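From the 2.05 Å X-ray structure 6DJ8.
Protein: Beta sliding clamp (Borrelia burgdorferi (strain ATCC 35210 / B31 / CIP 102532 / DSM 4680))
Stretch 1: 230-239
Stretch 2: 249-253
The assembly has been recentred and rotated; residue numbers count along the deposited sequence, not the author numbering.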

# COMPACT_ATOMS: atom_id res chain seq x y z
N HIS A 230 12.03 8.24 -13.41
CA HIS A 230 12.52 7.17 -12.55
C HIS A 230 13.96 6.78 -12.86
O HIS A 230 14.65 6.24 -11.98
CB HIS A 230 11.59 5.95 -12.68
CG HIS A 230 12.03 4.76 -11.88
ND1 HIS A 230 12.40 4.84 -10.55
CD2 HIS A 230 12.15 3.46 -12.22
CE1 HIS A 230 12.73 3.64 -10.12
NE2 HIS A 230 12.59 2.78 -11.11
N LEU A 231 14.45 7.04 -14.08
CA LEU A 231 15.79 6.58 -14.46
C LEU A 231 16.88 7.60 -14.17
O LEU A 231 18.01 7.22 -13.85
CB LEU A 231 15.84 6.26 -15.96
CG LEU A 231 14.90 5.19 -16.49
CD1 LEU A 231 15.05 5.08 -17.97
CD2 LEU A 231 15.25 3.87 -15.85
N MET A 232 16.58 8.88 -14.26
CA MET A 232 17.62 9.90 -14.23
C MET A 232 18.05 10.21 -12.80
O MET A 232 17.22 10.58 -11.96
CB MET A 232 17.16 11.15 -14.95
CG MET A 232 17.37 11.05 -16.44
SD MET A 232 16.80 12.53 -17.25
CE MET A 232 17.24 13.69 -16.04
N SER A 233 19.35 10.08 -12.56
CA SER A 233 19.91 10.32 -11.23
C SER A 233 19.80 11.78 -10.82
O SER A 233 19.68 12.07 -9.62
CB SER A 233 21.37 9.87 -11.22
OG SER A 233 22.16 10.69 -12.07
N GLY A 234 19.84 12.71 -11.77
CA GLY A 234 19.88 14.12 -11.45
C GLY A 234 21.28 14.70 -11.47
O GLY A 234 21.42 15.93 -11.36
N GLU A 235 22.30 13.86 -11.57
CA GLU A 235 23.69 14.28 -11.69
C GLU A 235 24.19 13.95 -13.09
O GLU A 235 23.91 12.87 -13.61
CB GLU A 235 24.56 13.60 -10.64
CG GLU A 235 26.04 13.52 -11.01
CD GLU A 235 26.88 12.89 -9.92
OE1 GLU A 235 26.32 12.59 -8.84
OE2 GLU A 235 28.10 12.70 -10.13
N GLY A 236 24.91 14.87 -13.69
CA GLY A 236 25.47 14.64 -15.00
C GLY A 236 24.58 15.21 -16.08
O GLY A 236 23.56 15.86 -15.82
N MET A 237 24.94 14.90 -17.32
CA MET A 237 24.29 15.44 -18.50
C MET A 237 23.41 14.38 -19.15
O MET A 237 23.55 13.18 -18.89
CB MET A 237 25.33 15.97 -19.50
CG MET A 237 26.33 16.92 -18.86
SD MET A 237 25.51 18.37 -18.11
CE MET A 237 24.83 19.16 -19.57
N VAL A 238 22.44 14.84 -19.95
CA VAL A 238 21.57 13.97 -20.74
C VAL A 238 21.48 14.54 -22.15
O VAL A 238 21.23 15.74 -22.32
CB VAL A 238 20.17 13.81 -20.10
CG1 VAL A 238 19.63 15.14 -19.63
CG2 VAL A 238 19.21 13.14 -21.09
N LYS A 239 21.67 13.69 -23.15
CA LYS A 239 21.59 14.07 -24.56
C LYS A 239 20.21 13.67 -25.06
O LYS A 239 19.77 12.54 -24.83
CB LYS A 239 22.64 13.35 -25.41
CG LYS A 239 24.08 13.62 -25.03
CD LYS A 239 25.04 12.91 -25.99
CE LYS A 239 26.49 13.00 -25.51
NZ LYS A 239 27.15 14.29 -25.77
N VAL A 249 16.97 9.47 -26.27
CA VAL A 249 17.55 10.03 -25.05
C VAL A 249 18.68 9.13 -24.60
O VAL A 249 18.56 7.90 -24.64
CB VAL A 249 16.51 10.17 -23.93
CG1 VAL A 249 17.17 10.60 -22.64
CG2 VAL A 249 15.48 11.16 -24.32
N GLU A 250 19.78 9.74 -24.16
CA GLU A 250 20.95 8.97 -23.78
C GLU A 250 21.61 9.68 -22.61
O GLU A 250 21.77 10.90 -22.65
CB GLU A 250 21.90 8.84 -24.98
CG GLU A 250 23.27 8.33 -24.66
CD GLU A 250 24.23 8.49 -25.82
OE1 GLU A 250 25.39 8.90 -25.59
OE2 GLU A 250 23.82 8.24 -26.98
N PHE A 251 21.97 8.92 -21.58
CA PHE A 251 22.56 9.45 -20.35
C PHE A 251 23.01 8.27 -19.51
O PHE A 251 22.36 7.23 -19.50
CB PHE A 251 21.56 10.29 -19.55
CG PHE A 251 20.34 9.53 -19.09
CD1 PHE A 251 19.25 9.38 -19.92
CD2 PHE A 251 20.28 8.99 -17.81
CE1 PHE A 251 18.12 8.69 -19.50
CE2 PHE A 251 19.15 8.30 -17.37
CZ PHE A 251 18.07 8.16 -18.22
N ASP A 252 24.11 8.48 -18.79
CA ASP A 252 24.75 7.45 -17.97
C ASP A 252 24.87 6.15 -18.75
O ASP A 252 25.41 6.14 -19.85
CB ASP A 252 23.98 7.27 -16.67
CG ASP A 252 24.06 8.51 -15.78
OD1 ASP A 252 25.15 9.10 -15.67
OD2 ASP A 252 23.03 8.90 -15.20
N ASN A 253 24.32 5.04 -18.23
CA ASN A 253 24.45 3.77 -18.94
C ASN A 253 23.17 3.39 -19.68
O ASN A 253 22.93 2.20 -19.91
CB ASN A 253 24.88 2.66 -17.97
CG ASN A 253 23.96 2.52 -16.77
OD1 ASN A 253 23.44 3.51 -16.23
ND2 ASN A 253 23.75 1.28 -16.33
O HOH W 1 25.34 11.12 -18.85

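Two strands, 237-239 and 249-251, run antiparallel and carry the polar part of this contact. K239 and E250 form a hydrogen-bonded pair. K239 N donates to E250 O at 2.8 Å, and E250 N donates to K239 O at 2.9 Å. The first bond is close to straight, at 163°; the second is more bent, at 153°. The amide and carbonyl of each residue are thus satisfied by the other. K239 O also receives a CA-H...O contact from V249 CA, at 3.4 Å.

Two residues along each stretch from the K239-E250 pair, a water takes the place of direct bonds. Water 1 donates to M237 O at 2.7 Å and accepts from D252 N at 2.9 Å. It thus links a carbonyl and an amide that do not bond each other directly, and extends the polar link between the two stretches past the paired residues.

The side chains of K239 and E250 lie on the same face of the sheet. The lysine CD comes within 4.0 Å of E250 OE1, but this is a packing contact of the aliphatic chain. The lysine end leads away, and K239 NZ finds its hydrogen bond elsewhere in the structure. E250 OE2 is bonded to a residue adjoining one of the stretches. Long side chains suit this partly exposed face, because their methylenes can cover the strands while their charged ends reach other partners.

F251 fills the apolar side of the contact. It is buried, and stretch 1 covers more of it than of any other residue in stretch 2. M232 lies over one face of its ring: CG is 3.6 Å from the ring centroid, a CH-pi contact. L231 meets the ring edge, with CB 3.7 Å from F251 CZ. V238 CB packs on F251 CB at 3.8 Å, and V238 CG2 touches V249 CG1 at 3.6 Å. These buried side chains leave no polar group needing a partner; the unbranched methionine sets its CG over the ring face, with M232 SD making a sulfur-aromatic contact 4.6 Å from the F251 ring centroid.

At the exposed end, the loop of stretch 1 organises itself. E235 N donates to S233 OG at 3.2 Å, and this hydroxyl also has a hydrogen bond elsewhere. D252 OD2 approaches S233 OG to 3.7 Å without bonding it, and is satisfied elsewhere in the structure. G234 and G236 have backbone angles at which a CB would be jammed against the preceding carbonyl oxygen, so glycine fits both turns. Together the two stretches bury 427 Å², counting both sides.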